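Local structure of sulfur oxidation protein soxB (Thermus thermophilus, 2WDD) at residues Tyr474-Asp479 with Glu484-Val489; Asp375-Thr380 with Val548-Arg553; Gly105-Leu110 with Val149-Leu154. The protein hydrolyses a sulfur-sulfur bond, probably in a cysteine S-thiosulfonate, as part of the Sox sulfur oxidation pathway, and carries two manganese ions. All coordinates share one frame; numbering follows the deposited sequence.

All three contacts are mainly buried, though interaction 1 has a surface fringe at Arg487 and Glu488. Interactions 1 and 2 meet in one small sheet: strand 472-476 takes strand 486-487 antiparallel and strand 548-550 parallel, and the backbone of Leu476 reaches Lys549 and Ile551 with probable hydrogen bonds. Their chemistry differs: residues 474-479 and 484-489 are joined by main-chain bonds and a charged arginine, whereas 375-380 and 548-553 meet through methyl groups alone. Interaction 3 lies across the molecule, its centre about 45 Å from that of interaction 1, and joins two helices about 10 Å, side chain to side chain, from manganese ligands, with a single side-chain hydrogen bond and a leucine methyl.

Interaction 1. Residues Tyr474-Asp479 with Glu484-Val489; sequences YVLDPD and ERVREV
Val475 and Arg487 form an antiparallel hydrogen-bonded pair, with Val475 N to Arg487 O and Arg487 N to Val475 O both 2.9 Å; Leu476 and Val486 make the next, non-hydrogen-bonded pair, and Asp477 N to Arg485 O (2.8 Å) continues the hairpin. On the face of Leu476 and Val486, Tyr474 CD1 also comes to Val486 CG1 at 3.9 Å, an apolar pairing suited to a buried side.

Arg485 braces the hairpin at its turn end. With CG anti to its carbonyl carbon (chi1 -66°) and an extended chain, it runs past Asp477 O and delivers NE to Pro478 O, 3.2 Å away. The oxygen lies in the guanidinium plane, whereas NE stands 47° out of the carbonyl plane. Water 2 bridges Pro478 O and Arg485 NH2, while NH1 goes to Thr482. A leucine in place of Arg485 would probably leave Pro478 O without its NE partner and Thr482 OG1 without its arginine donor. Asp477 OD1 accepts from Asp479 N in an Asx turn.

Glu447 of helix 439-453 receives the backbone N of both Arg485 and Val486, so the helix backs strand 486-487, while strand 548-550 runs parallel along strand 472-476.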
loop_
_atom_site.group_PDB
_atom_site.type_symbol
_atom_site.label_atom_id
_atom_site.label_comp_id
_atom_site.label_asym_id
_atom_site.label_seq_id
_atom_site.Cartn_x
_atom_site.Cartn_y
_atom_site.Cartn_z
ATOM N N TYR A 474 -14.496 -20.454 6.720
ATOM C CA TYR A 474 -13.683 -20.975 7.808
ATOM C C TYR A 474 -13.801 -20.135 9.063
ATOM O O TYR A 474 -14.404 -19.055 9.055
ATOM C CB TYR A 474 -12.206 -21.121 7.388
ATOM C CG TYR A 474 -11.438 -19.819 7.178
ATOM C CD1 TYR A 474 -10.501 -19.384 8.109
ATOM C CD2 TYR A 474 -11.561 -19.094 5.990
ATOM C CE1 TYR A 474 -9.745 -18.232 7.900
ATOM C CE2 TYR A 474 -10.817 -17.933 5.775
ATOM C CZ TYR A 474 -9.922 -17.498 6.738
ATOM O OH TYR A 474 -9.207 -16.327 6.530
ATOM N N VAL A 475 -13.285 -20.681 10.157
ATOM C CA VAL A 475 -13.256 -19.998 11.434
ATOM C C VAL A 475 -11.794 -19.690 11.698
ATOM O O VAL A 475 -10.922 -20.548 11.504
ATOM C CB VAL A 475 -13.843 -20.866 12.567
ATOM C CG1 VAL A 475 -13.666 -20.181 13.904
ATOM C CG2 VAL A 475 -15.313 -21.153 12.309
ATOM N N LEU A 476 -11.527 -18.447 12.083
ATOM C CA LEU A 476 -10.174 -18.012 12.368
ATOM C C LEU A 476 -10.097 -17.640 13.830
ATOM O O LEU A 476 -10.958 -16.919 14.331
ATOM C CB LEU A 476 -9.835 -16.767 11.546
ATOM C CG LEU A 476 -8.494 -16.112 11.879
ATOM C CD1 LEU A 476 -7.346 -16.986 11.360
ATOM C CD2 LEU A 476 -8.418 -14.689 11.302
ATOM N N ASP A 477 -9.054 -18.115 14.506
ATOM C CA ASP A 477 -8.802 -17.730 15.889
ATOM C C ASP A 477 -7.395 -17.167 15.928
ATOM O O ASP A 477 -6.423 -17.910 16.017
ATOM C CB ASP A 477 -8.911 -18.910 16.862
ATOM C CG ASP A 477 -8.693 -18.480 18.306
ATOM O OD1 ASP A 477 -8.283 -17.319 18.527
ATOM O OD2 ASP A 477 -8.919 -19.298 19.221
ATOM N N PRO A 478 -7.265 -15.845 15.804
ATOM C CA PRO A 478 -5.949 -15.214 15.764
ATOM C C PRO A 478 -5.064 -15.513 16.974
ATOM O O PRO A 478 -3.834 -15.514 16.864
ATOM C CB PRO A 478 -6.273 -13.717 15.676
ATOM C CG PRO A 478 -7.645 -13.586 16.208
ATOM C CD PRO A 478 -8.359 -14.859 15.845
ATOM N N ASP A 479 -5.683 -15.798 18.115
ATOM C CA ASP A 479 -4.933 -16.049 19.340
ATOM C C ASP A 479 -4.548 -17.510 19.575
ATOM O O ASP A 479 -3.851 -17.817 20.545
ATOM C CB ASP A 479 -5.692 -15.504 20.548
ATOM C CG ASP A 479 -5.891 -14.002 20.473
ATOM O OD1 ASP A 479 -4.879 -13.284 20.347
ATOM O OD2 ASP A 479 -7.050 -13.553 20.572
ATOM N N GLU A 484 -3.417 -24.198 14.778
ATOM C CA GLU A 484 -4.780 -24.221 15.293
ATOM C C GLU A 484 -5.560 -22.932 15.024
ATOM O O GLU A 484 -6.651 -22.747 15.556
ATOM C CB GLU A 484 -4.763 -24.527 16.795
ATOM C CG GLU A 484 -4.014 -25.818 17.131
ATOM C CD GLU A 484 -3.889 -26.068 18.625
ATOM O OE1 GLU A 484 -4.704 -25.512 19.389
ATOM O OE2 GLU A 484 -2.987 -26.837 19.031
ATOM N N ARG A 485 -5.019 -22.049 14.193
ATOM C CA ARG A 485 -5.719 -20.790 13.906
ATOM C C ARG A 485 -6.858 -20.923 12.913
ATOM O O ARG A 485 -7.811 -20.147 12.948
ATOM C CB ARG A 485 -4.756 -19.705 13.438
ATOM C CG ARG A 485 -3.777 -19.253 14.498
ATOM C CD ARG A 485 -3.010 -18.029 14.042
ATOM N NE ARG A 485 -2.133 -17.553 15.102
ATOM C CZ ARG A 485 -0.856 -17.897 15.215
ATOM N NH1 ARG A 485 -0.301 -18.698 14.311
ATOM N NH2 ARG A 485 -0.132 -17.433 16.227
ATOM N N VAL A 486 -6.737 -21.875 11.997
ATOM C CA VAL A 486 -7.735 -22.073 10.956
ATOM C C VAL A 486 -8.507 -23.349 11.248
ATOM O O VAL A 486 -7.929 -24.436 11.310
ATOM C CB VAL A 486 -7.076 -22.093 9.561
ATOM C CG1 VAL A 486 -8.098 -22.404 8.471
ATOM C CG2 VAL A 486 -6.362 -20.773 9.293
ATOM N N ARG A 487 -9.814 -23.214 11.443
ATOM C CA ARG A 487 -10.633 -24.385 11.711
ATOM C C ARG A 487 -11.976 -24.370 10.997
ATOM O O ARG A 487 -12.349 -23.386 10.354
ATOM C CB ARG A 487 -10.803 -24.616 13.216
ATOM C CG ARG A 487 -11.351 -23.427 13.988
ATOM C CD ARG A 487 -11.895 -23.881 15.332
ATOM N NE ARG A 487 -11.970 -22.797 16.307
ATOM C CZ ARG A 487 -12.908 -22.708 17.243
ATOM N NH1 ARG A 487 -13.852 -23.635 17.322
ATOM N NH2 ARG A 487 -12.906 -21.694 18.096
ATOM N N GLU A 488 -12.689 -25.487 11.101
ATOM C CA GLU A 488 -13.987 -25.644 10.466
ATOM C C GLU A 488 -14.027 -25.155 9.021
ATOM O O GLU A 488 -14.913 -24.381 8.643
ATOM C CB GLU A 488 -15.048 -24.927 11.290
ATOM C CG GLU A 488 -15.038 -25.313 12.755
ATOM C CD GLU A 488 -16.428 -25.370 13.343
ATOM O OE1 GLU A 488 -16.838 -26.458 13.802
ATOM O OE2 GLU A 488 -17.112 -24.326 13.340
ATOM N N VAL A 489 -13.064 -25.592 8.220
ATOM C CA VAL A 489 -13.022 -25.199 6.820
ATOM C C VAL A 489 -14.080 -25.956 6.043
ATOM O O VAL A 489 -14.170 -27.179 6.139
ATOM C CB VAL A 489 -11.643 -25.435 6.180
ATOM C CG1 VAL A 489 -11.642 -24.922 4.736
ATOM C CG2 VAL A 489 -10.534 -24.783 6.996
HETATM O O HOH W 1 -10.155 -21.453 18.652
HETATM O O HOH W 2 -1.322 -15.428 17.790
#

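Interaction 2. Residues Asp375-Thr380 with Val548-Arg553; sequences DTLYST and VKVIGR
Leu377, Val548 and Val550 meet without any ring or planar group between them; the flat group that matters is the carboxylate of Asp375, just behind Leu377. Asp375 OD2 is the acceptor of an Asx turn, taking the backbone N of Leu377 (2.9 Å) from above the carboxylate plane, 46° out of it. Tyr378 N uses the anti lone pair of Asp375 OD2, also at 2.9 Å. Aspartate suits this place because its short arm can fold back onto two successive amides. Tyr555 OH is a further partner of OD2, and Asn51 takes OD1, so the buried carboxylate is well supplied with donors.

The turn holds the backbone of a loop that leads into helix 380-392, whose N-cap is Ser379, and it offers Leu377 to strand 548-550. Val548 and Val550, two residues apart on the strand, both point toward the loop, and Lys549 between them points away. That spacing lets one leucine serve both: a branched, flexible residue set against two compact beta-branched ones favoured in strands. Tyr474 and Leu476 of the adjoining strand also touch Leu377, which thus packs on both strands.

A single methyl carries the contact. Leu377 CG sits anti to its carbonyl carbon (chi1 -54°). Val548 has two conformers; in the one described, its CG1 lies 4.1 Å from Leu377 CD1. Closer is Leu377 CD1 to Val550 CG2, at 3.5 Å.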
loop_
_atom_site.group_PDB
_atom_site.type_symbol
_atom_site.label_atom_id
_atom_site.label_comp_id
_atom_site.label_asym_id
_atom_site.label_seq_id
_atom_site.Cartn_x
_atom_site.Cartn_y
_atom_site.Cartn_z
ATOM N N ASP A 375 -8.794 -5.051 3.864
ATOM C CA ASP A 375 -9.343 -5.713 5.043
ATOM C C ASP A 375 -8.411 -6.865 5.400
ATOM O O ASP A 375 -7.769 -7.434 4.524
ATOM C CB ASP A 375 -10.742 -6.284 4.776
ATOM C CG ASP A 375 -11.398 -6.824 6.044
ATOM O OD1 ASP A 375 -11.725 -5.983 6.904
ATOM O OD2 ASP A 375 -11.512 -8.065 6.229
ATOM N N THR A 376 -8.382 -7.276 6.660
ATOM C CA THR A 376 -7.538 -8.433 6.974
ATOM C C THR A 376 -7.984 -9.680 6.205
ATOM O O THR A 376 -7.149 -10.473 5.756
ATOM C CB THR A 376 -7.591 -8.741 8.479
ATOM O OG1 THR A 376 -7.159 -7.593 9.212
ATOM C CG2 THR A 376 -6.689 -9.946 8.824
ATOM N N LEU A 377 -9.296 -9.890 6.125
ATOM C CA LEU A 377 -9.836 -11.150 5.651
ATOM C C LEU A 377 -10.728 -11.205 4.434
ATOM O O LEU A 377 -10.799 -12.252 3.773
ATOM C CB LEU A 377 -10.628 -11.801 6.798
ATOM C CG LEU A 377 -9.862 -11.977 8.113
ATOM C CD1 LEU A 377 -10.828 -12.444 9.199
ATOM C CD2 LEU A 377 -8.725 -12.986 7.929
ATOM N N TYR A 378 -11.520 -10.159 4.222
ATOM C CA TYR A 378 -12.565 -10.235 3.220
ATOM C C TYR A 378 -12.879 -8.865 2.638
ATOM O O TYR A 378 -12.852 -7.864 3.339
ATOM C CB TYR A 378 -13.838 -10.790 3.890
ATOM C CG TYR A 378 -15.090 -10.626 3.055
ATOM C CD1 TYR A 378 -15.455 -11.585 2.128
ATOM C CD2 TYR A 378 -15.895 -9.501 3.194
ATOM C CE1 TYR A 378 -16.568 -11.408 1.314
ATOM C CE2 TYR A 378 -17.013 -9.308 2.379
ATOM C CZ TYR A 378 -17.348 -10.279 1.457
ATOM O OH TYR A 378 -18.450 -10.102 0.652
ATOM N N SER A 379 -13.208 -8.829 1.355
ATOM C CA SER A 379 -13.617 -7.574 0.736
ATOM C C SER A 379 -14.666 -7.812 -0.355
ATOM O O SER A 379 -14.736 -8.886 -0.944
ATOM C CB SER A 379 -12.421 -6.815 0.162
ATOM O OG SER A 379 -12.091 -7.312 -1.132
ATOM N N THR A 380 -15.473 -6.799 -0.650
ATOM C CA THR A 380 -16.475 -6.978 -1.708
ATOM C C THR A 380 -15.829 -7.000 -3.085
ATOM O O THR A 380 -16.318 -7.705 -3.981
ATOM C CB THR A 380 -17.577 -5.924 -1.635
ATOM O OG1 THR A 380 -16.965 -4.631 -1.564
ATOM C CG2 THR A 380 -18.469 -6.166 -0.418
ATOM N N VAL A 548 -15.738 -15.674 6.854
ATOM C CA VAL A 548 -14.903 -16.020 7.996
ATOM C C VAL A 548 -15.525 -15.562 9.304
ATOM O O VAL A 548 -16.047 -14.456 9.396
ATOM C CB VAL A 548 -13.471 -15.441 7.857
ATOM C CG1 VAL A 548 -12.525 -16.107 8.851
ATOM C CG2 VAL A 548 -12.952 -15.599 6.433
ATOM N N LYS A 549 -15.438 -16.420 10.309
ATOM C CA LYS A 549 -15.904 -16.110 11.655
ATOM C C LYS A 549 -14.629 -15.940 12.480
ATOM O O LYS A 549 -13.750 -16.803 12.441
ATOM C CB LYS A 549 -16.735 -17.281 12.186
ATOM C CG LYS A 549 -17.030 -17.251 13.677
ATOM C CD LYS A 549 -18.086 -18.294 14.039
ATOM C CE LYS A 549 -17.689 -19.098 15.272
ATOM N NZ LYS A 549 -18.694 -20.149 15.607
ATOM N N VAL A 550 -14.501 -14.821 13.182
ATOM C CA VAL A 550 -13.309 -14.536 13.957
ATOM C C VAL A 550 -13.506 -14.702 15.454
ATOM O O VAL A 550 -14.211 -13.920 16.093
ATOM C CB VAL A 550 -12.767 -13.132 13.650
ATOM C CG1 VAL A 550 -11.403 -12.928 14.307
ATOM C CG2 VAL A 550 -12.695 -12.897 12.141
ATOM N N ILE A 551 -12.842 -15.699 16.023
ATOM C CA ILE A 551 -12.960 -15.939 17.450
ATOM C C ILE A 551 -12.343 -14.772 18.202
ATOM O O ILE A 551 -11.231 -14.340 17.886
ATOM C CB ILE A 551 -12.244 -17.253 17.859
ATOM C CG1 ILE A 551 -12.800 -18.443 17.079
ATOM C CG2 ILE A 551 -12.368 -17.475 19.377
ATOM C CD1 ILE A 551 -14.309 -18.594 17.185
ATOM N N GLY A 552 -13.046 -14.293 19.226
ATOM C CA GLY A 552 -12.546 -13.252 20.101
ATOM C C GLY A 552 -12.568 -11.830 19.573
ATOM O O GLY A 552 -12.019 -10.928 20.202
ATOM N N ARG A 553 -13.188 -11.624 18.414
ATOM C CA ARG A 553 -13.266 -10.277 17.834
ATOM C C ARG A 553 -14.621 -10.062 17.194
ATOM O O ARG A 553 -15.256 -11.008 16.742
ATOM C CB ARG A 553 -12.216 -10.095 16.722
ATOM C CG ARG A 553 -10.798 -10.480 17.078
ATOM C CD ARG A 553 -10.137 -9.433 17.947
ATOM N NE ARG A 553 -8.730 -9.766 18.103
ATOM C CZ ARG A 553 -8.283 -10.733 18.897
ATOM N NH1 ARG A 553 -9.137 -11.429 19.636
ATOM N NH2 ARG A 553 -6.987 -11.002 18.951
#

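Interaction 3. Residues Gly105-Leu110 with Val149-Leu154; sequences GALTAL and VRWQNL
Residues 105-110 and 149-154 are each a piece of a longer helix, and their backbones stay well apart: the nearest CA atoms, those of Thr108 and Leu154, are separated by 8.3 Å. Side chains bridge the distance, chiefly the large indole of Trp151. Its CG stands anti to the backbone N (chi1 164°), which sends the ring across to the other helix.

Trp151 NE1 donates to Thr108 OG1 at 2.7 Å, with an angle of 162° at the hydrogen. The oxygen lies only 9° out of the ring plane, so it meets the edge of the indole at its one polar atom, and the bond opposes rotation of the ring. Thr108 holds its hydroxyl beside its own backbone N, where OG1 can also bond to Met104 O one helical turn back. That carbonyl can only accept, so the hydroxyl donates a hydrogen bond to Met104 O and accepts one from the indole N-H. Threonine suits the place because it satisfies a buried N-H without needing a charge.

Farther along the ring, Leu107 supplies the apolar part. Leu107 CD2 is 3.8 Å from Trp151 CH2 and 3.9 Å from CZ2, the two side chains crossing at about a right angle. The benzene portion of the indole thus meets hydrocarbon.

Val345 of helix 343-353 touches both Thr108 and Trp151, and Leu37, between the manganese ligands Asp36 and His38, packs on the tryptophan. Helix 104-120 is the last helix before strand 124-129, and helix 146-155 precedes strand 159-160 in the chain, so the contact joins two successive connections of one sheet.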
loop_
_atom_site.group_PDB
_atom_site.type_symbol
_atom_site.label_atom_id
_atom_site.label_comp_id
_atom_site.label_asym_id
_atom_site.label_seq_id
_atom_site.Cartn_x
_atom_site.Cartn_y
_atom_site.Cartn_z
ATOM N N GLY A 105 -2.580 15.421 -10.233
ATOM C CA GLY A 105 -2.798 16.850 -10.379
ATOM C C GLY A 105 -2.964 17.519 -9.031
ATOM O O GLY A 105 -2.217 18.435 -8.670
ATOM N N ALA A 106 -3.933 17.036 -8.261
ATOM C CA ALA A 106 -4.200 17.600 -6.941
ATOM C C ALA A 106 -3.041 17.420 -5.959
ATOM O O ALA A 106 -2.736 18.327 -5.184
ATOM C CB ALA A 106 -5.481 17.034 -6.372
ATOM N N LEU A 107 -2.390 16.258 -5.987
ATOM C CA LEU A 107 -1.258 16.024 -5.088
ATOM C C LEU A 107 -0.146 17.022 -5.410
ATOM O O LEU A 107 0.487 17.579 -4.515
ATOM C CB LEU A 107 -0.767 14.570 -5.184
ATOM C CG LEU A 107 0.485 14.172 -4.389
ATOM C CD1 LEU A 107 0.328 14.456 -2.892
ATOM C CD2 LEU A 107 0.860 12.713 -4.625
ATOM N N THR A 108 0.066 17.273 -6.700
ATOM C CA THR A 108 1.073 18.255 -7.121
ATOM C C THR A 108 0.692 19.659 -6.658
ATOM O O THR A 108 1.531 20.393 -6.132
ATOM C CB THR A 108 1.264 18.216 -8.634
ATOM O OG1 THR A 108 1.693 16.907 -9.019
ATOM C CG2 THR A 108 2.303 19.240 -9.070
ATOM N N ALA A 109 -0.572 20.027 -6.842
ATOM C CA ALA A 109 -1.049 21.344 -6.424
ATOM C C ALA A 109 -0.810 21.551 -4.928
ATOM O O ALA A 109 -0.339 22.611 -4.497
ATOM C CB ALA A 109 -2.534 21.501 -6.751
ATOM N N LEU A 110 -1.117 20.524 -4.140
ATOM C CA LEU A 110 -0.932 20.590 -2.697
ATOM C C LEU A 110 0.544 20.678 -2.304
ATOM O O LEU A 110 0.931 21.503 -1.478
ATOM C CB LEU A 110 -1.599 19.389 -2.020
ATOM C CG LEU A 110 -1.519 19.365 -0.490
ATOM C CD1 LEU A 110 -2.040 20.680 0.098
ATOM C CD2 LEU A 110 -2.311 18.179 0.038
ATOM N N VAL A 149 7.294 8.417 -13.481
ATOM C CA VAL A 149 8.587 9.056 -13.223
ATOM C C VAL A 149 8.555 10.477 -13.769
ATOM O O VAL A 149 9.022 11.417 -13.119
ATOM C CB VAL A 149 9.755 8.261 -13.845
ATOM C CG1 VAL A 149 11.073 9.010 -13.628
ATOM C CG2 VAL A 149 9.826 6.850 -13.258
ATOM N N ARG A 150 7.999 10.640 -14.961
ATOM C CA ARG A 150 7.905 11.976 -15.540
ATOM C C ARG A 150 7.072 12.881 -14.648
ATOM O O ARG A 150 7.375 14.063 -14.497
ATOM C CB ARG A 150 7.360 11.939 -16.971
ATOM C CG ARG A 150 8.344 11.312 -17.949
ATOM C CD ARG A 150 7.970 11.527 -19.412
ATOM N NE ARG A 150 8.959 10.914 -20.303
ATOM C CZ ARG A 150 10.135 11.458 -20.613
ATOM N NH1 ARG A 150 10.467 12.649 -20.137
ATOM N NH2 ARG A 150 10.980 10.814 -21.409
ATOM N N TRP A 151 6.052 12.316 -14.007
ATOM C CA TRP A 151 5.259 13.101 -13.077
ATOM C C TRP A 151 6.085 13.479 -11.841
ATOM O O TRP A 151 6.058 14.631 -11.392
ATOM C CB TRP A 151 3.972 12.380 -12.671
ATOM C CG TRP A 151 3.402 13.009 -11.456
ATOM C CD1 TRP A 151 2.810 14.242 -11.378
ATOM C CD2 TRP A 151 3.519 12.536 -10.111
ATOM N NE1 TRP A 151 2.503 14.534 -10.076
ATOM C CE2 TRP A 151 2.949 13.514 -9.274
ATOM C CE3 TRP A 151 4.050 11.378 -9.532
ATOM C CZ2 TRP A 151 2.867 13.358 -7.887
ATOM C CZ3 TRP A 151 3.973 11.228 -8.157
ATOM C CH2 TRP A 151 3.395 12.218 -7.351
ATOM N N GLN A 152 6.848 12.530 -11.298
ATOM C CA GLN A 152 7.681 12.845 -10.137
ATOM C C GLN A 152 8.588 14.028 -10.476
ATOM O O GLN A 152 8.826 14.910 -9.646
ATOM C CB GLN A 152 8.547 11.651 -9.739
ATOM C CG GLN A 152 7.827 10.527 -9.002
ATOM C CD GLN A 152 8.752 9.344 -8.782
ATOM O OE1 GLN A 152 9.355 8.840 -9.728
ATOM N NE2 GLN A 152 8.917 8.933 -7.532
ATOM N N ASN A 153 9.070 14.048 -11.715
ATOM C CA ASN A 153 9.954 15.117 -12.167
ATOM C C ASN A 153 9.236 16.464 -12.266
ATOM O O ASN A 153 9.838 17.510 -12.008
ATOM C CB ASN A 153 10.588 14.743 -13.507
ATOM C CG ASN A 153 11.672 13.695 -13.362
ATOM O OD1 ASN A 153 12.095 13.375 -12.250
ATOM N ND2 ASN A 153 12.121 13.146 -14.486
ATOM N N LEU A 154 7.959 16.449 -12.641
ATOM C CA LEU A 154 7.189 17.682 -12.713
ATOM C C LEU A 154 6.983 18.251 -11.304
ATOM O O LEU A 154 7.119 19.453 -11.082
ATOM C CB LEU A 154 5.834 17.451 -13.382
ATOM C CG LEU A 154 5.848 17.192 -14.885
ATOM C CD1 LEU A 154 4.464 16.778 -15.371
ATOM C CD2 LEU A 154 6.331 18.445 -15.617
#